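Local coordinates for protein LpxE (Aquifex aeolicus, PDB 6EBU) that probably removes the 1-phosphate group of lipid A in the bacterial cell envelope, as a membrane-embedded phosphatase of the PAP2 superfamily, at residues 47-50 and 51-55; 72-75 and 76-80; 83-87 and 88-92; 126-129 and 130-134; 161-164 and 165-169. The protein carries 1 engineered substitution. All coordinates share one frame; numbering follows the deposited sequence. Where two conformers were deposited one is given.

Interaction 1: 47-50 and 51-55; sequences FPLL and IFLFI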
# COMPACT_ATOMS: atom_id res chain seq x y z
N PHE A 47 -5.95 -0.68 -14.72
CA PHE A 47 -6.42 -0.56 -16.10
C PHE A 47 -6.86 0.86 -16.44
O PHE A 47 -6.43 1.39 -17.48
CB PHE A 47 -7.53 -1.59 -16.36
CG PHE A 47 -7.72 -1.95 -17.80
CD1 PHE A 47 -6.98 -1.33 -18.80
CD2 PHE A 47 -8.64 -2.92 -18.17
CE1 PHE A 47 -7.16 -1.67 -20.13
CE2 PHE A 47 -8.82 -3.26 -19.49
CZ PHE A 47 -8.08 -2.64 -20.47
N PRO A 48 -7.69 1.54 -15.63
CA PRO A 48 -7.98 2.95 -15.93
C PRO A 48 -6.74 3.83 -15.99
O PRO A 48 -6.64 4.70 -16.86
CB PRO A 48 -8.91 3.37 -14.79
CG PRO A 48 -9.57 2.11 -14.37
CD PRO A 48 -8.52 1.05 -14.51
N LEU A 49 -5.77 3.60 -15.10
CA LEU A 49 -4.57 4.43 -15.07
C LEU A 49 -3.70 4.20 -16.30
O LEU A 49 -3.21 5.15 -16.91
CB LEU A 49 -3.78 4.16 -13.79
CG LEU A 49 -2.36 4.72 -13.73
CD1 LEU A 49 -2.39 6.24 -13.70
CD2 LEU A 49 -1.62 4.17 -12.52
N LEU A 50 -3.50 2.93 -16.66
CA LEU A 50 -2.63 2.62 -17.79
C LEU A 50 -3.17 3.20 -19.09
O LEU A 50 -2.41 3.67 -19.94
CB LEU A 50 -2.44 1.11 -17.92
CG LEU A 50 -1.42 0.49 -16.96
CD1 LEU A 50 -1.53 -1.03 -16.95
CD2 LEU A 50 -0.01 0.92 -17.34
N ILE A 51 -4.50 3.20 -19.25
CA ILE A 51 -5.09 3.76 -20.46
C ILE A 51 -4.82 5.25 -20.54
O ILE A 51 -4.46 5.78 -21.60
CB ILE A 51 -6.60 3.44 -20.51
CG1 ILE A 51 -6.82 1.94 -20.70
CG2 ILE A 51 -7.28 4.23 -21.63
CD1 ILE A 51 -6.10 1.36 -21.89
N PHE A 52 -4.98 5.96 -19.42
CA PHE A 52 -4.69 7.39 -19.43
C PHE A 52 -3.20 7.66 -19.61
O PHE A 52 -2.82 8.66 -20.23
CB PHE A 52 -5.20 8.04 -18.14
CG PHE A 52 -6.63 8.47 -18.21
CD1 PHE A 52 -7.66 7.54 -18.15
CD2 PHE A 52 -6.96 9.81 -18.35
CE1 PHE A 52 -8.98 7.93 -18.22
CE2 PHE A 52 -8.29 10.21 -18.42
CZ PHE A 52 -9.30 9.27 -18.36
N LEU A 53 -2.34 6.78 -19.10
CA LEU A 53 -0.90 6.93 -19.34
C LEU A 53 -0.58 6.74 -20.82
O LEU A 53 0.21 7.50 -21.39
CB LEU A 53 -0.11 5.94 -18.49
CG LEU A 53 0.04 6.28 -17.00
CD1 LEU A 53 0.94 5.27 -16.33
CD2 LEU A 53 0.57 7.69 -16.81
N PHE A 54 -1.19 5.74 -21.45
CA PHE A 54 -0.96 5.50 -22.87
C PHE A 54 -1.32 6.73 -23.71
O PHE A 54 -0.72 6.95 -24.77
CB PHE A 54 -1.77 4.29 -23.33
CG PHE A 54 -1.44 3.82 -24.72
CD1 PHE A 54 -0.40 2.93 -24.94
CD2 PHE A 54 -2.18 4.26 -25.80
CE1 PHE A 54 -0.10 2.50 -26.21
CE2 PHE A 54 -1.89 3.83 -27.08
CZ PHE A 54 -0.85 2.95 -27.29
N ILE A 55 -2.26 7.54 -23.25
CA ILE A 55 -2.70 8.71 -24.01
C ILE A 55 -1.85 9.93 -23.72
O ILE A 55 -1.49 10.68 -24.63
CB ILE A 55 -4.19 8.98 -23.71
CG1 ILE A 55 -5.05 7.81 -24.21
CG2 ILE A 55 -4.64 10.28 -24.35
CD1 ILE A 55 -6.52 7.96 -23.91

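Interaction 2: 72-75 and 76-80; sequences TVLV and ISLKT. With BOG (octyl beta-D-glucopyranoside), chain E; SO4 (sulfate ion), chain B.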
# COMPACT_ATOMS: atom_id res chain seq x y z
N THR A 72 4.24 -6.97 -7.49
CA THR A 72 3.19 -7.97 -7.31
C THR A 72 3.79 -9.34 -7.02
O THR A 72 3.37 -10.04 -6.09
CB THR A 72 2.30 -8.04 -8.55
OG1 THR A 72 1.60 -6.79 -8.70
CG2 THR A 72 1.29 -9.17 -8.42
N VAL A 73 4.78 -9.75 -7.82
CA VAL A 73 5.44 -11.03 -7.59
C VAL A 73 6.08 -11.06 -6.21
O VAL A 73 5.92 -12.02 -5.45
CB VAL A 73 6.47 -11.31 -8.70
CG1 VAL A 73 7.43 -12.41 -8.29
CG2 VAL A 73 5.77 -11.66 -10.00
N LEU A 74 6.81 -10.00 -5.86
CA LEU A 74 7.48 -9.95 -4.57
C LEU A 74 6.49 -9.93 -3.41
O LEU A 74 6.76 -10.52 -2.36
CB LEU A 74 8.39 -8.72 -4.52
CG LEU A 74 9.23 -8.51 -3.26
CD1 LEU A 74 9.92 -9.80 -2.84
CD2 LEU A 74 10.25 -7.40 -3.49
N VAL A 75 5.33 -9.29 -3.59
CA VAL A 75 4.37 -9.17 -2.49
C VAL A 75 3.66 -10.49 -2.25
O VAL A 75 3.51 -10.93 -1.10
CB VAL A 75 3.38 -8.03 -2.77
CG1 VAL A 75 2.12 -8.20 -1.94
CG2 VAL A 75 4.03 -6.68 -2.48
N ILE A 76 3.21 -11.16 -3.32
CA ILE A 76 2.52 -12.43 -3.14
C ILE A 76 3.48 -13.50 -2.65
O ILE A 76 3.07 -14.42 -1.93
CB ILE A 76 1.80 -12.86 -4.44
CG1 ILE A 76 2.81 -13.07 -5.57
CG2 ILE A 76 0.75 -11.83 -4.84
CD1 ILE A 76 2.17 -13.39 -6.91
N SER A 77 4.76 -13.40 -3.01
CA SER A 77 5.75 -14.37 -2.52
C SER A 77 5.92 -14.25 -1.02
O SER A 77 5.87 -15.26 -0.30
CB SER A 77 7.08 -14.15 -3.23
OG SER A 77 6.99 -14.44 -4.62
N LEU A 78 6.12 -13.03 -0.52
CA LEU A 78 6.25 -12.83 0.92
C LEU A 78 4.95 -13.15 1.64
O LEU A 78 4.96 -13.67 2.76
CB LEU A 78 6.69 -11.40 1.21
CG LEU A 78 8.02 -10.99 0.57
CD1 LEU A 78 8.13 -9.48 0.50
CD2 LEU A 78 9.19 -11.58 1.34
N LYS A 79 3.81 -12.86 1.01
CA LYS A 79 2.52 -13.17 1.62
C LYS A 79 2.35 -14.67 1.81
O LYS A 79 1.79 -15.12 2.82
CB LYS A 79 1.38 -12.61 0.77
CG LYS A 79 1.00 -11.17 1.06
CD LYS A 79 -0.09 -10.70 0.12
CE LYS A 79 -0.55 -9.29 0.44
NZ LYS A 79 -1.34 -9.23 1.71
N THR A 80 2.82 -15.47 0.85
CA THR A 80 2.65 -16.91 0.93
C THR A 80 3.67 -17.55 1.87
O THR A 80 3.32 -18.44 2.65
CB THR A 80 2.75 -17.52 -0.47
OG1 THR A 80 1.85 -16.85 -1.35
CG2 THR A 80 2.40 -19.00 -0.43
O1 BOG E . -3.62 -11.03 0.09
C1' BOG E . -5.02 -11.28 0.24
C2' BOG E . -5.34 -11.48 1.74
C3' BOG E . -6.61 -12.38 1.88
C4' BOG E . -6.99 -12.50 3.38
C5' BOG E . -8.15 -13.50 3.53
C6' BOG E . -8.72 -13.41 4.96
C7' BOG E . -9.85 -14.42 5.11
C8' BOG E . -11.16 -13.69 5.40
S SO4 B . -3.44 -6.19 0.96
O1 SO4 B . -3.52 -4.80 1.42
O2 SO4 B . -4.57 -6.95 1.50
O3 SO4 B . -2.19 -6.77 1.43
O4 SO4 B . -3.49 -6.22 -0.50

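Interaction 3: 83-87 and 88-92; sequences NQPRP and AILLE. With SO4 (sulfate ion), chain B.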
# COMPACT_ATOMS: atom_id res chain seq x y z
N ASN A 83 2.90 -15.87 5.62
CA ASN A 83 1.52 -16.12 6.03
C ASN A 83 1.24 -15.56 7.42
O ASN A 83 0.93 -16.28 8.37
CB ASN A 83 1.18 -17.60 5.96
CG ASN A 83 -0.32 -17.85 5.94
OD1 ASN A 83 -1.12 -16.92 5.79
ND2 ASN A 83 -0.70 -19.11 6.07
N GLN A 84 1.36 -14.25 7.52
CA GLN A 84 1.20 -13.63 8.82
C GLN A 84 -0.26 -13.31 9.10
O GLN A 84 -1.03 -13.01 8.18
CB GLN A 84 2.03 -12.35 8.90
CG GLN A 84 3.53 -12.59 9.00
CD GLN A 84 3.92 -13.31 10.28
OE1 GLN A 84 3.90 -12.72 11.36
NE2 GLN A 84 4.29 -14.58 10.15
N PRO A 85 -0.67 -13.38 10.36
CA PRO A 85 -2.03 -12.98 10.72
C PRO A 85 -2.19 -11.46 10.72
O PRO A 85 -1.27 -10.72 11.07
CB PRO A 85 -2.20 -13.55 12.13
CG PRO A 85 -0.81 -13.55 12.69
CD PRO A 85 0.08 -13.89 11.52
N ARG A 86 -3.36 -11.02 10.30
CA ARG A 86 -3.70 -9.61 10.33
C ARG A 86 -4.08 -9.20 11.75
O ARG A 86 -4.23 -10.06 12.62
CB ARG A 86 -4.81 -9.33 9.32
CG ARG A 86 -4.36 -9.47 7.87
CD ARG A 86 -5.52 -9.27 6.90
NE ARG A 86 -5.12 -9.44 5.51
CZ ARG A 86 -4.82 -8.45 4.68
NH1 ARG A 86 -4.88 -7.18 5.08
NH2 ARG A 86 -4.47 -8.72 3.43
N PRO A 87 -4.22 -7.90 12.01
CA PRO A 87 -4.55 -7.46 13.38
C PRO A 87 -5.80 -8.08 13.97
O PRO A 87 -5.86 -8.29 15.19
CB PRO A 87 -4.70 -5.94 13.22
CG PRO A 87 -3.75 -5.61 12.13
CD PRO A 87 -3.82 -6.76 11.16
N ALA A 88 -6.82 -8.38 13.16
CA ALA A 88 -8.04 -8.96 13.70
C ALA A 88 -7.82 -10.35 14.27
O ALA A 88 -8.63 -10.80 15.10
CB ALA A 88 -9.14 -9.00 12.64
N ILE A 89 -6.77 -11.04 13.85
CA ILE A 89 -6.45 -12.37 14.39
C ILE A 89 -5.51 -12.27 15.58
O ILE A 89 -5.74 -12.89 16.62
CB ILE A 89 -5.86 -13.26 13.27
CG1 ILE A 89 -6.88 -13.46 12.14
CG2 ILE A 89 -5.41 -14.59 13.83
CD1 ILE A 89 -8.12 -14.20 12.56
N LEU A 90 -4.44 -11.49 15.44
CA LEU A 90 -3.42 -11.45 16.49
C LEU A 90 -3.88 -10.66 17.70
O LEU A 90 -3.58 -11.03 18.84
CB LEU A 90 -2.12 -10.86 15.93
CG LEU A 90 -0.86 -11.09 16.76
CD1 LEU A 90 -0.36 -12.52 16.59
CD2 LEU A 90 0.22 -10.09 16.38
N LEU A 91 -4.60 -9.56 17.49
CA LEU A 91 -4.94 -8.63 18.55
C LEU A 91 -6.42 -8.71 18.90
O LEU A 91 -7.24 -9.23 18.14
CB LEU A 91 -4.58 -7.20 18.16
CG LEU A 91 -3.11 -6.90 17.88
CD1 LEU A 91 -2.89 -5.41 17.73
CD2 LEU A 91 -2.23 -7.48 18.97
N GLU A 92 -6.74 -8.18 20.08
CA GLU A 92 -8.11 -8.10 20.57
C GLU A 92 -8.65 -6.69 20.38
O GLU A 92 -7.90 -5.71 20.40
CB GLU A 92 -8.19 -8.48 22.05
CG GLU A 92 -7.27 -9.63 22.47
CD GLU A 92 -7.78 -10.98 22.00
OE1 GLU A 92 -6.95 -11.91 21.87
OE2 GLU A 92 -9.00 -11.12 21.77
S SO4 B . -3.44 -6.19 0.96
O1 SO4 B . -3.52 -4.80 1.42
O2 SO4 B . -4.57 -6.95 1.50
O3 SO4 B . -2.19 -6.77 1.43
O4 SO4 B . -3.49 -6.22 -0.50

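Interaction 4: 126-129 and 130-134; sequences LHIK and AILFL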
# COMPACT_ATOMS: atom_id res chain seq x y z
N LEU A 126 7.23 19.37 -8.87
CA LEU A 126 7.27 19.06 -7.45
C LEU A 126 5.88 18.80 -6.89
O LEU A 126 5.69 17.89 -6.08
CB LEU A 126 7.96 20.19 -6.69
CG LEU A 126 8.32 19.89 -5.24
CD1 LEU A 126 9.15 18.62 -5.15
CD2 LEU A 126 9.08 21.07 -4.64
N HIS A 127 4.89 19.61 -7.30
CA HIS A 127 3.55 19.43 -6.76
C HIS A 127 2.93 18.12 -7.22
O HIS A 127 2.07 17.57 -6.53
CB HIS A 127 2.65 20.61 -7.13
CG HIS A 127 2.59 20.88 -8.60
ND1 HIS A 127 1.56 20.43 -9.40
CD2 HIS A 127 3.41 21.58 -9.42
CE1 HIS A 127 1.76 20.82 -10.64
NE2 HIS A 127 2.88 21.52 -10.69
N ILE A 128 3.36 17.60 -8.37
CA ILE A 128 2.90 16.28 -8.80
C ILE A 128 3.50 15.19 -7.93
O ILE A 128 2.84 14.20 -7.60
CB ILE A 128 3.22 16.07 -10.29
CG1 ILE A 128 2.30 16.94 -11.16
CG2 ILE A 128 3.09 14.60 -10.67
CD1 ILE A 128 2.42 16.67 -12.64
N LYS A 129 4.77 15.35 -7.53
CA LYS A 129 5.37 14.38 -6.62
C LYS A 129 4.67 14.40 -5.26
O LYS A 129 4.48 13.34 -4.65
CB LYS A 129 6.86 14.68 -6.45
CG LYS A 129 7.64 14.71 -7.75
CD LYS A 129 9.14 14.74 -7.47
CE LYS A 129 9.93 14.74 -8.76
NZ LYS A 129 11.37 14.47 -8.51
N ALA A 130 4.28 15.58 -4.79
CA ALA A 130 3.61 15.68 -3.50
C ALA A 130 2.22 15.04 -3.55
O ALA A 130 1.80 14.39 -2.59
CB ALA A 130 3.52 17.14 -3.06
N ILE A 131 1.51 15.22 -4.66
CA ILE A 131 0.18 14.64 -4.80
C ILE A 131 0.27 13.11 -4.80
O ILE A 131 -0.49 12.43 -4.10
CB ILE A 131 -0.50 15.16 -6.08
CG1 ILE A 131 -0.93 16.62 -5.91
CG2 ILE A 131 -1.68 14.28 -6.48
CD1 ILE A 131 -1.31 17.30 -7.21
N LEU A 132 1.19 12.57 -5.58
CA LEU A 132 1.30 11.12 -5.71
C LEU A 132 1.77 10.47 -4.41
O LEU A 132 1.26 9.41 -4.02
CB LEU A 132 2.24 10.77 -6.85
CG LEU A 132 1.69 11.06 -8.24
CD1 LEU A 132 2.78 10.94 -9.29
CD2 LEU A 132 0.53 10.13 -8.55
N PHE A 133 2.73 11.09 -3.73
CA PHE A 133 3.26 10.48 -2.51
C PHE A 133 2.38 10.74 -1.30
O PHE A 133 2.45 9.97 -0.33
CB PHE A 133 4.69 10.96 -2.26
CG PHE A 133 5.72 10.16 -3.00
CD1 PHE A 133 6.15 8.94 -2.49
CD2 PHE A 133 6.22 10.59 -4.21
CE1 PHE A 133 7.08 8.19 -3.17
CE2 PHE A 133 7.15 9.84 -4.89
CZ PHE A 133 7.59 8.63 -4.37
N LEU A 134 1.54 11.78 -1.33
CA LEU A 134 0.48 11.87 -0.32
C LEU A 134 -0.56 10.79 -0.53
O LEU A 134 -1.08 10.21 0.43
CB LEU A 134 -0.17 13.25 -0.37
CG LEU A 134 -1.28 13.43 0.67
CD1 LEU A 134 -0.69 13.58 2.07
CD2 LEU A 134 -2.18 14.61 0.33

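Interaction 5: 161-164 and 165-169; sequences GIIC and GIISL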
# COMPACT_ATOMS: atom_id res chain seq x y z
N GLY A 161 7.44 -1.02 -2.95
CA GLY A 161 6.95 -0.19 -4.04
C GLY A 161 7.98 0.81 -4.53
O GLY A 161 8.17 0.98 -5.73
N ILE A 162 8.66 1.48 -3.60
CA ILE A 162 9.67 2.46 -3.99
C ILE A 162 10.83 1.78 -4.72
O ILE A 162 11.29 2.25 -5.76
CB ILE A 162 10.16 3.24 -2.76
CG1 ILE A 162 9.00 4.00 -2.12
CG2 ILE A 162 11.28 4.20 -3.15
CD1 ILE A 162 9.30 4.55 -0.74
N ILE A 163 11.29 0.64 -4.19
CA ILE A 163 12.43 -0.05 -4.79
C ILE A 163 12.07 -0.55 -6.19
O ILE A 163 12.82 -0.34 -7.15
CB ILE A 163 12.90 -1.19 -3.88
CG1 ILE A 163 13.52 -0.61 -2.60
CG2 ILE A 163 13.90 -2.09 -4.60
CD1 ILE A 163 13.97 -1.67 -1.61
N CYS A 164 10.93 -1.22 -6.32
CA CYS A 164 10.54 -1.77 -7.62
C CYS A 164 10.28 -0.66 -8.64
O CYS A 164 10.53 -0.86 -9.83
CB CYS A 164 9.30 -2.65 -7.46
SG CYS A 164 9.61 -4.15 -6.52
N GLY A 165 9.79 0.49 -8.19
CA GLY A 165 9.62 1.61 -9.10
C GLY A 165 10.95 2.16 -9.58
O GLY A 165 11.13 2.45 -10.77
N ILE A 166 11.91 2.31 -8.66
CA ILE A 166 13.23 2.81 -9.03
C ILE A 166 13.94 1.82 -9.94
O ILE A 166 14.54 2.21 -10.96
CB ILE A 166 14.06 3.11 -7.77
CG1 ILE A 166 13.45 4.29 -7.00
CG2 ILE A 166 15.51 3.40 -8.13
CD1 ILE A 166 14.07 4.51 -5.64
N ILE A 167 13.88 0.53 -9.61
CA ILE A 167 14.50 -0.49 -10.44
C ILE A 167 13.93 -0.46 -11.85
O ILE A 167 14.66 -0.60 -12.84
CB ILE A 167 14.33 -1.88 -9.79
CG1 ILE A 167 15.22 -2.01 -8.55
CG2 ILE A 167 14.62 -2.99 -10.79
CD1 ILE A 167 15.07 -3.33 -7.83
N SER A 168 12.61 -0.27 -11.96
CA SER A 168 11.97 -0.27 -13.27
C SER A 168 12.37 0.95 -14.09
O SER A 168 12.55 0.85 -15.31
CB SER A 168 10.45 -0.33 -13.11
OG SER A 168 9.81 -0.35 -14.37
N LEU A 169 12.50 2.11 -13.44
CA LEU A 169 12.88 3.32 -14.16
C LEU A 169 14.29 3.20 -14.73
O LEU A 169 14.56 3.67 -15.84
CB LEU A 169 12.77 4.53 -13.24
CG LEU A 169 11.36 4.94 -12.81
CD1 LEU A 169 11.42 5.86 -11.61
CD2 LEU A 169 10.61 5.61 -13.95

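Interaction 1: 47-50 and 51-55
Phe47 and Ile51 meet one turn apart on helix 46-56, joined both through the backbone and through their side chains. Ile51 N donates to Phe47 O at 3.2 Å. On the same flank CD1 of Ile51 lies 3.7 Å from CE1 of Phe47, coming to the ring obliquely. The ring gets there because its CG stands anti to the backbone N (chi1 -157°), which puts it beside its own carbonyl, and the two side chains then run alongside each other in the same direction.

The next three carbonyls are engaged in turn. Pro48 O receives a weak bond from Phe52 N at 3.3 Å, and CD1 of the Phe52 ring approaches the same oxygen, with the ring turned edge-on to it. Leu49 O takes the N-H of Leu53 at 2.9 Å, and Leu50 O that of Phe54 at 2.8 Å. CD1 of Leu49 lies 4.1 Å from CG of Leu53, the two leucines meeting at a slant. Both reach Leu64 of helix 61-82 and Leu120 of helix 108-121.

All four carbonyls of 47-50 are thus engaged within the helix, and every side chain of 47-55 is hydrocarbon. Such a surface, with aromatic and branched groups turned outward, suits the predicted membrane span and is consistent with contact with lipid.

Interaction 2: 72-75 and 76-80
From Thr72 to Lys79 the backbone holds regular i to i+4 bonding, Ile76 N reaching Thr72 O at 3.0 Å with a nearly straight N-H (173°), and the pairs Val73-Ser77, Leu74-Leu78 and Val75-Lys79 following suit. Val73 O is gripped twice, because Ser77 OG also bonds to it at 2.8 Å, on the face of the carbonyl opposite to that used by Ser77 N. Thr80 OG1 does the same to Ile76 O. On another flank CD1 of Leu74 meets CD1 of Leu78 at 3.8 Å, and both leucines rest on Ile160 of helix 151-170.

Lys79 runs alongside Val75, its CE 3.7 Å from Val75 CG1. The chain stays extended until chi4, where a bend (-71°) turns NZ onto the sulfate, 2.6 Å from its O3. NZ also bonds Arg103 O, and makes a weak bond to O1 of a bound octyl glucoside. A methionine in its place would probably cost the sulfate and the Arg103 carbonyl this donor, and remove a positive charge beside the anion.

Lys79 opens the K-X6-RP signature of the PAP2 family, which Arg86 and Pro87 complete, so the sulfate probably marks the site for a substrate phosphate. The serine and threonine hydroxyls are turned back onto helix carbonyls, whereas the lysine carries its amine away from the helix to an anion.

Interaction 3: 83-87 and 88-92
Arg86 O accepts two backbone N-H groups from the short helix 87-90. Leu90 N comes in almost straight (168°) at 3.2 Å, while Ile89 N, at 3.0 Å, sits well above the carbonyl plane. Arg86 is at the N-cap position, right before the helix, and Pro87, which has no N-H to offer, is a fitting first residue of the turn. Leu91 N closes the turn on Pro87 O at 2.9 Å. Outside it the Pro85 ring leans on the helix: its CB lies 3.8 Å from Ile89 CG2, and its CG meets CD1 of Leu90 from across.

The Arg86 side chain leaves in another direction. Extended from CG to NE, it carries the guanidinium to the sulfate, which lies at its edge and in its plane, NH2 being 2.6 Å from O2. NE and NH1 are spent on the carbonyls of Trp102 and Val148, which should fix the rotation of the flat group. A leucine here would probably take one cationic donor from the sulfate, and remove the bonds to the two carbonyls. Gly108, Arg143 and His149 also bond the sulfate, consistent with a PAP2 phosphate pocket in which Arg86 and Pro87 are the RP of the signature.

Separated from helix 61-82 by the short loop 83-86, this turn packs against helix 13-24, where Pro87 and Leu91 both touch Phe19.

Interaction 4: 126-129 and 130-134
Ile128 and Leu132 form the close hydrocarbon contact here, CG2 of the first lying 3.9 Å from CD1 of the second, with the two side chains running alongside each other. The branches meet because Ile128 CG2 stands anti to its own nitrogen, beside the carbonyl, while Leu132 CG takes the place beside its nitrogen (chi1 -71°) and so comes back over the preceding turn. Leu132 N bonds Ile128 O at 3.1 Å beneath them. Nearby, Phe133 N donates to Lys129 O at 3.0 Å, and the Phe133 ring turns its edge to that same oxygen, which lies in the ring plane 3.3 Å from CD2.

This is the less exposed flank, and Leu132, Lys129 and Phe133 meet helix 108-121 there. Helices 108-121 and 126-145 are joined by a four-residue link into a helical hairpin of the PAP2 domain, and along it Leu132 rests on Leu120 and Ser121. Lys129 and Phe133 also touch Ser121.

Elsewhere on the turn the contact is looser and largely backbone. Ala130 N bonds Leu126 O, and Ile131 N bonds His127 O at 3.1 Å. CG1 of Ile131 folds over the same His127 O at 3.2 Å, with its CD1 a little farther from that oxygen, so the aliphatic chain lies against a carbonyl already engaged by the backbone. Leu126, His127, Ala130 and Ile131 are all exposed on this outer side.

Interaction 5: 161-164 and 165-169
Ile162 meets Ile166, and Ile163 meets Ile167, in two matching pairs one turn apart on helix 151-170. CG2 of Ile162 lies 3.8 Å from CD1 of Ile166, and CG2 of Ile163 is 3.7 Å from CD1 of Ile167. All four isoleucines share one first torsion: CG2 lies anti to the nitrogen and leans forward beside the carbonyl, whereas CG1 of the later partner folds back beside its nitrogen, and the branches touch side by side.

Beneath each pair runs a backbone bond, the one from Ile167 N to Ile163 O being 2.8 Å long and nearly straight (169°). Gly165 N bonds Gly161 O at 3.0 Å, and the two glycines, both buried, form a GxxxG pattern.

Cys164 and Ser168, also buried and one turn apart, are linked by Ser168 N to Cys164 O at 3.0 Å. They face helix 61-82, Cys164 on Leu70 and Glu71, Ser168 on Leu66 and Ala67. Ser168 OG bonds Pro63 O, though this residue was modelled in two conformers. Round the other side Ile162 and Ile166 lean on Thr118 of helix 108-121, so the helix sits between these two neighbours.

Overall arrangement
Four of the five contacts lie within single helices; interaction 3 is instead a loop capped into a short helix. Interactions 1 and 4 are surface contacts made almost wholly of hydrocarbon and backbone, both backed by helix 108-121. Interactions 2, 3 and 5 are partly buried; 2 and 5 lie on adjoining helices, their nearest atoms about 4 Å apart, with small or hydroxyl-bearing residues among the aliphatics. Interactions 2 and 3 follow each other in the chain and converge on the sulfate, where cationic groups gather round the anion. Interaction 1 lies across the chain's centre from interaction 3, about 36 Å between centres, far from this polar pocket.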